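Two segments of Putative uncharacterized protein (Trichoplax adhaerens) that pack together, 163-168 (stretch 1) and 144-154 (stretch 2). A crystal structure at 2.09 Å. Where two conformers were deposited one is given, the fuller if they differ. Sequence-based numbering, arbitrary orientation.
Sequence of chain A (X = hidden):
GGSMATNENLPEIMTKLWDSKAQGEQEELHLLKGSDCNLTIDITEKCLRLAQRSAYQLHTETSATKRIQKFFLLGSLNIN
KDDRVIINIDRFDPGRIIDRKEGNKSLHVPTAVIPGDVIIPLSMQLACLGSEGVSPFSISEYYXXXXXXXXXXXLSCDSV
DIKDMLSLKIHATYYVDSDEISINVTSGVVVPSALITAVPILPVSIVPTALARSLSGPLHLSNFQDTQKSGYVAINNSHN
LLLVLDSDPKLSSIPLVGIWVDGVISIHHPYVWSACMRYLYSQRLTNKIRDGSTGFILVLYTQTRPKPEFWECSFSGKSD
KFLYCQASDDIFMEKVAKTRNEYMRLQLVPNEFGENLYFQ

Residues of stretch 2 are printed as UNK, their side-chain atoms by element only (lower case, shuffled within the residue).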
ATOM      1  N   LYS A 163      -2.313   1.624  -1.130  1.00 17.79           N
ATOM      2  CA  LYS A 163      -2.571   1.548   0.303  1.00 23.61           C
ATOM      3  C   LYS A 163      -3.005   0.155   0.742  1.00 20.47           C
ATOM      4  O   LYS A 163      -2.853  -0.188   1.919  1.00 17.07           O
ATOM      5  CB  LYS A 163      -3.636   2.574   0.704  1.00 20.26           C
ATOM      6  CG  LYS A 163      -3.216   4.020   0.497  1.00 18.91           C
ATOM      7  CD  LYS A 163      -4.295   4.988   0.971  1.00 31.67           C
ATOM      8  CE  LYS A 163      -5.530   4.928   0.088  1.00 35.97           C
ATOM      9  NZ  LYS A 163      -5.240   5.372  -1.305  1.00 32.10           N
ATOM     10  N   ASP A 164      -3.536  -0.658  -0.174  1.00 18.08           N
ATOM     11  CA  ASP A 164      -3.907  -2.027   0.159  1.00 17.36           C
ATOM     12  C   ASP A 164      -2.701  -2.946   0.303  1.00 16.99           C
ATOM     13  O   ASP A 164      -2.871  -4.099   0.713  1.00 17.21           O
ATOM     14  CB  ASP A 164      -4.847  -2.598  -0.906  1.00 21.25           C
ATOM     15  CG  ASP A 164      -6.159  -1.846  -0.991  1.00 27.23           C
ATOM     16  OD1 ASP A 164      -6.636  -1.358   0.054  1.00 32.44           O
ATOM     17  OD2 ASP A 164      -6.718  -1.751  -2.105  1.00 33.67           O
HETATM   18  N   MSE A 165      -1.503  -2.471  -0.028  1.00 11.45           N
HETATM   19  CA  MSE A 165      -0.301  -3.303  -0.019  1.00 13.10           C
HETATM   20  C   MSE A 165       0.474  -3.237   1.295  1.00 17.82           C
HETATM   21  O   MSE A 165       1.493  -3.901   1.445  1.00 18.15           O
HETATM   22  CB  MSE A 165       0.629  -2.901  -1.165  1.00 10.58           C
HETATM   23  CG  MSE A 165      -0.021  -2.980  -2.524  1.00 22.99           C
HETATM   24 SE   MSE A 165      -0.678  -4.775  -2.853  0.93 21.07          SE
HETATM   25  CE  MSE A 165      -2.180  -4.302  -4.003  1.00 22.79           C
ATOM     26  N   LEU A 166       0.003  -2.427   2.242  1.00 11.41           N
ATOM     27  CA  LEU A 166       0.674  -2.316   3.530  1.00 17.50           C
ATOM     28  C   LEU A 166      -0.356  -2.117   4.632  1.00 18.57           C
ATOM     29  O   LEU A 166      -1.418  -1.529   4.413  1.00 15.77           O
ATOM     30  CB  LEU A 166       1.699  -1.174   3.541  1.00 15.37           C
ATOM     31  CG  LEU A 166       1.242   0.219   3.108  1.00 21.17           C
ATOM     32  CD1 LEU A 166       0.803   1.048   4.306  1.00 27.83           C
ATOM     33  CD2 LEU A 166       2.350   0.918   2.340  1.00 27.54           C
ATOM     34  N   SER A 167      -0.032  -2.629   5.818  1.00 12.35           N
ATOM     35  CA  SER A 167      -0.860  -2.456   7.006  1.00 18.31           C
ATOM     36  C   SER A 167       0.010  -1.862   8.102  1.00 16.69           C
ATOM     37  O   SER A 167       0.977  -2.492   8.540  1.00 14.51           O
ATOM     38  CB  SER A 167      -1.480  -3.780   7.458  1.00 15.64           C
ATOM     39  OG  SER A 167      -2.248  -3.598   8.632  1.00 26.43           O
ATOM     40  N   LEU A 168      -0.337  -0.657   8.538  1.00 17.60           N
ATOM     41  CA  LEU A 168       0.473   0.126   9.460  1.00 19.01           C
ATOM     42  C   LEU A 168      -0.304   0.361  10.746  1.00 17.14           C
ATOM     43  O   LEU A 168      -1.490   0.702  10.702  1.00 19.01           O
ATOM     44  CB  LEU A 168       0.868   1.460   8.815  1.00 17.78           C
ATOM     45  CG  LEU A 168       1.785   2.416   9.573  1.00 24.41           C
ATOM     46  CD1 LEU A 168       3.196   1.852   9.660  1.00 24.81           C
ATOM     47  CD2 LEU A 168       1.787   3.778   8.896  1.00 28.96           C
ATOM     48  N   UNK A 144      -1.719 -11.492  12.380  1.00 21.43           N
ATOM     49  CA  UNK A 144      -3.137 -11.189  12.229  0.77 19.74           C
ATOM     50  C   UNK A 144      -3.353 -10.007  11.293  1.00 22.39           C
ATOM     51  O   UNK A 144      -4.315  -9.995  10.515  1.00 18.96           O
ATOM     52  c   UNK A 144      -3.866 -12.183  14.440  0.77 26.41           C
ATOM     53  o   UNK A 144      -3.697 -12.095  15.675  0.77 29.35           O
ATOM     54  o   UNK A 144      -4.112 -13.264  13.864  0.77 22.50           O
ATOM     55  c   UNK A 144      -3.764 -10.925  13.597  0.77 21.38           C
ATOM     56  N   UNK A 145      -2.467  -9.010  11.343  1.00 19.72           N
ATOM     57  CA  UNK A 145      -2.592  -7.874  10.437  1.00 18.25           C
ATOM     58  C   UNK A 145      -2.396  -8.302   8.987  1.00 19.69           C
ATOM     59  O   UNK A 145      -3.105  -7.826   8.092  1.00 15.83           O
ATOM     60  c   UNK A 145      -1.590  -6.785  10.814  1.00 14.64           C
ATOM     61  N   UNK A 146      -1.446  -9.207   8.736  1.00 17.38           N
ATOM     62  CA  UNK A 146      -1.186  -9.635   7.365  1.00 19.58           C
ATOM     63  C   UNK A 146      -2.303 -10.521   6.830  1.00 18.61           C
ATOM     64  O   UNK A 146      -2.610 -10.473   5.631  1.00 23.47           O
ATOM     65  c   UNK A 146       0.974 -12.324   4.147  1.00 22.16           C
ATOM     66  c   UNK A 146       1.288 -10.000   3.687  1.00 21.80           C
ATOM     67  c   UNK A 146       1.323 -11.315   3.271  1.00 18.99           C
ATOM     68  c   UNK A 146       0.154 -10.360   7.279  1.00 15.80           C
ATOM     69  c   UNK A 146       0.595 -12.014   5.442  1.00 18.67           C
ATOM     70  c   UNK A 146       0.913  -9.696   4.984  1.00 22.21           C
ATOM     71  c   UNK A 146       0.563 -10.698   5.875  1.00 20.10           C
ATOM     72  N   UNK A 147      -2.916 -11.339   7.690  1.00 16.65           N
ATOM     73  CA  UNK A 147      -4.090 -12.097   7.271  1.00 21.69           C
ATOM     74  C   UNK A 147      -5.210 -11.166   6.828  1.00 22.99           C
ATOM     75  O   UNK A 147      -5.842 -11.388   5.787  1.00 16.77           O
ATOM     76  c   UNK A 147      -3.574 -14.112   8.755  1.00 24.21           C
ATOM     77  c   UNK A 147      -3.344 -15.070   7.604  1.00 34.92           C
ATOM     78  n   UNK A 147      -2.116 -15.553   7.472  1.00 45.80           N
ATOM     79  c   UNK A 147      -4.561 -13.010   8.403  1.00 24.05           C
ATOM     80  o   UNK A 147      -4.259 -15.366   6.837  1.00 51.28           O
ATOM     81  N   UNK A 148      -5.463 -10.109   7.604  1.00 17.63           N
ATOM     82  CA  UNK A 148      -6.451  -9.112   7.201  1.00 16.15           C
ATOM     83  C   UNK A 148      -6.054  -8.444   5.890  1.00 18.48           C
ATOM     84  O   UNK A 148      -6.905  -8.200   5.026  1.00 16.82           O
ATOM     85  c   UNK A 148      -7.538  -6.938   7.849  1.00 12.68           C
ATOM     86  o   UNK A 148      -7.196  -8.692   9.466  1.00 26.04           O
ATOM     87  c   UNK A 148      -6.627  -8.069   8.309  1.00 22.23           C
ATOM     88  N   UNK A 149      -4.761  -8.160   5.713  1.00 17.22           N
ATOM     89  CA  UNK A 149      -4.305  -7.525   4.480  1.00 16.94           C
ATOM     90  C   UNK A 149      -4.559  -8.422   3.273  1.00 16.30           C
ATOM     91  O   UNK A 149      -5.089  -7.968   2.253  1.00 17.43           O
ATOM     92  c   UNK A 149      -2.821  -7.161   4.592  1.00 13.37           C
ATOM     93  c   UNK A 149      -1.760  -7.129   2.281  1.00 21.52           C
ATOM     94  c   UNK A 149      -2.165  -6.302   3.501  1.00 15.26           C
ATOM     95  c   UNK A 149      -0.946  -5.584   4.057  1.00 18.99           C
ATOM     96  N   UNK A 150      -4.180  -9.699   3.363  1.00 18.40           N
ATOM     97  CA  UNK A 150      -4.348 -10.588   2.216  1.00 16.42           C
ATOM     98  C   UNK A 150      -5.809 -10.940   1.974  1.00 18.40           C
ATOM     99  O   UNK A 150      -6.192 -11.219   0.831  1.00 16.10           O
ATOM    100  c   UNK A 150      -3.531 -11.867   2.395  1.00 18.58           C
ATOM    101  c   UNK A 150      -2.049 -11.556   2.435  1.00 17.52           C
ATOM    102  o   UNK A 150      -3.917 -12.524   3.607  1.00 23.68           O
ATOM    103  N   UNK A 151      -6.634 -10.948   3.023  1.00 16.67           N
ATOM    104  CA  UNK A 151      -8.059 -11.192   2.829  1.00 17.87           C
ATOM    105  C   UNK A 151      -8.697 -10.072   2.015  1.00 19.25           C
ATOM    106  O   UNK A 151      -9.577 -10.323   1.183  1.00 17.00           O
ATOM    107  c   UNK A 151     -10.840 -11.830   5.493  1.00 30.13           C
ATOM    108  n   UNK A 151     -12.760 -13.249   4.751  1.00 48.11           N
ATOM    109  c   UNK A 151     -10.247 -11.662   4.100  1.00 31.28           C
ATOM    110  c   UNK A 151      -8.757 -11.348   4.182  1.00 19.39           C
ATOM    111  c   UNK A 151     -12.351 -12.003   5.457  1.00 46.52           C
ATOM    112  N   UNK A 152      -8.256  -8.829   2.231  1.00 16.39           N
ATOM    113  CA  UNK A 152      -8.758  -7.728   1.419  1.00 17.73           C
ATOM    114  C   UNK A 152      -8.282  -7.845  -0.023  1.00 17.24           C
ATOM    115  O   UNK A 152      -9.043  -7.572  -0.955  1.00 19.76           O
ATOM    116  o   UNK A 152      -9.922  -4.889   1.020  1.00 31.40           O
ATOM    117  c   UNK A 152      -8.740  -5.211   1.134  1.00 32.53           C
ATOM    118  n   UNK A 152      -7.761  -4.570   0.505  1.00 25.81           N
ATOM    119  c   UNK A 152      -8.331  -6.385   2.011  1.00 15.52           C
ATOM    120  N   UNK A 153      -7.028  -8.259  -0.228  1.00 17.25           N
ATOM    121  CA  UNK A 153      -6.529  -8.436  -1.590  1.00 14.59           C
ATOM    122  C   UNK A 153      -7.282  -9.540  -2.326  1.00 18.82           C
ATOM    123  O   UNK A 153      -7.501  -9.440  -3.540  1.00 20.14           O
ATOM    124  c   UNK A 153      -2.649  -8.005  -1.296  1.00 21.57           C
ATOM    125  c   UNK A 153      -4.105  -7.583  -1.172  1.00 24.63           C
ATOM    126  c   UNK A 153      -4.385  -6.355  -2.026  1.00 19.31           C
ATOM    127  c   UNK A 153      -5.031  -8.735  -1.570  1.00 15.83           C
ATOM    128  N   UNK A 154      -7.692 -10.591  -1.614  1.00 17.00           N
ATOM    129  CA  UNK A 154      -8.418 -11.682  -2.258  1.00 12.61           C
ATOM    130  C   UNK A 154      -9.846 -11.288  -2.612  1.00 15.79           C
ATOM    131  O   UNK A 154     -10.382 -11.753  -3.626  1.00 18.17           O
ATOM    132  c   UNK A 154      -8.435 -12.918  -1.358  1.00 15.07           C
ATOM    133  c   UNK A 154      -7.167 -14.653  -0.059  1.00 20.54           C
ATOM    134  c   UNK A 154      -5.798 -15.233   0.246  1.00 20.75           C
ATOM    135  c   UNK A 154      -7.076 -13.556  -1.115  1.00 21.17           C
ATOM    136  n   UNK A 154      -5.877 -16.327   1.246  1.00 33.91           N
TER
HETATM  137  O   HOH W   1      -4.339  -5.319   8.433  1.00 19.19           O
HETATM  138  O   HOH W   2      -5.199  -5.308   1.383  1.00 15.58           O

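Position 144 carries two side-chain carbons, the second bearing two oxygens. This short carboxylate is Asp 144, exposed and out of reach of stretch 1. At position 145 a single carbon follows CA, which defines Ala 145. Its CB points toward stretch 1 and lies 3.9 Å from OG of Ser 167, while a water donates a hydrogen bond to its backbone O (2.8 Å from the water oxygen) and also hydrogen-bonds OG of Ser 167, its oxygen 2.7 Å from that OG. Position 146 has one carbon leading to a six-carbon ring with no further atom, so it is Phe 146; the ring is buried but makes no contact with stretch 1.

Three carbons in a row, the third carrying one oxygen and one nitrogen, make position 147 an amide, Gln 147, which is out of reach of stretch 1. At position 148 the first carbon bears an oxygen and a carbon, the pattern of Thr 148; its OG1 donates a weak hydrogen bond to O of Asp 144, at 3.3 Å, one turn back in the helix.

Position 149 has four carbons forked at the second and points toward stretch 1, where it lies against the backbone running from Asp 164 to Ser 167. It is Leu 149. Its CD2 is 3.6 Å from O of Asp 164, and its CD1 is 3.6 Å from N of Ser 167. Position 150 repeats the branched hydroxyl pattern and is Thr 150, buried with its CB directed away from stretch 1. Position 151 extends four carbons to a nitrogen: Lys 151, exposed and remote.

Two carbons, the second with one oxygen and one nitrogen, identify position 152 as Asn 152. Its ND2 lies 3.4 Å from OD1 of Asp 164 and donates to a water whose oxygen is 2.8 Å from ND2. Position 153 again shows four carbons forked at the second, Leu 153; its CD2 reaches CE of Met 165, a selenomethionine, at 3.6 Å. Position 154, with four carbons ending in nitrogen, is Lys 154 and does not touch stretch 1.

The contacting residues, 145, 149, 152 and 153, recur at the three- and four-residue spacing that brings side chains to one side of a helix. Leu 149 is the residue most covered by the other stretch, with 70 Å² buried, and Leu 153 extends the apolar contact. Two waters complete the seam: one joins O of Ala 145 to Ser 167, and the other donates to O of Leu 149 and O of Asp 164 while accepting from Asn 152, hydrogen-bonding to carbonyls beside the leucine packing.

Stretch 2 144-154: DAFQTLTKNLK
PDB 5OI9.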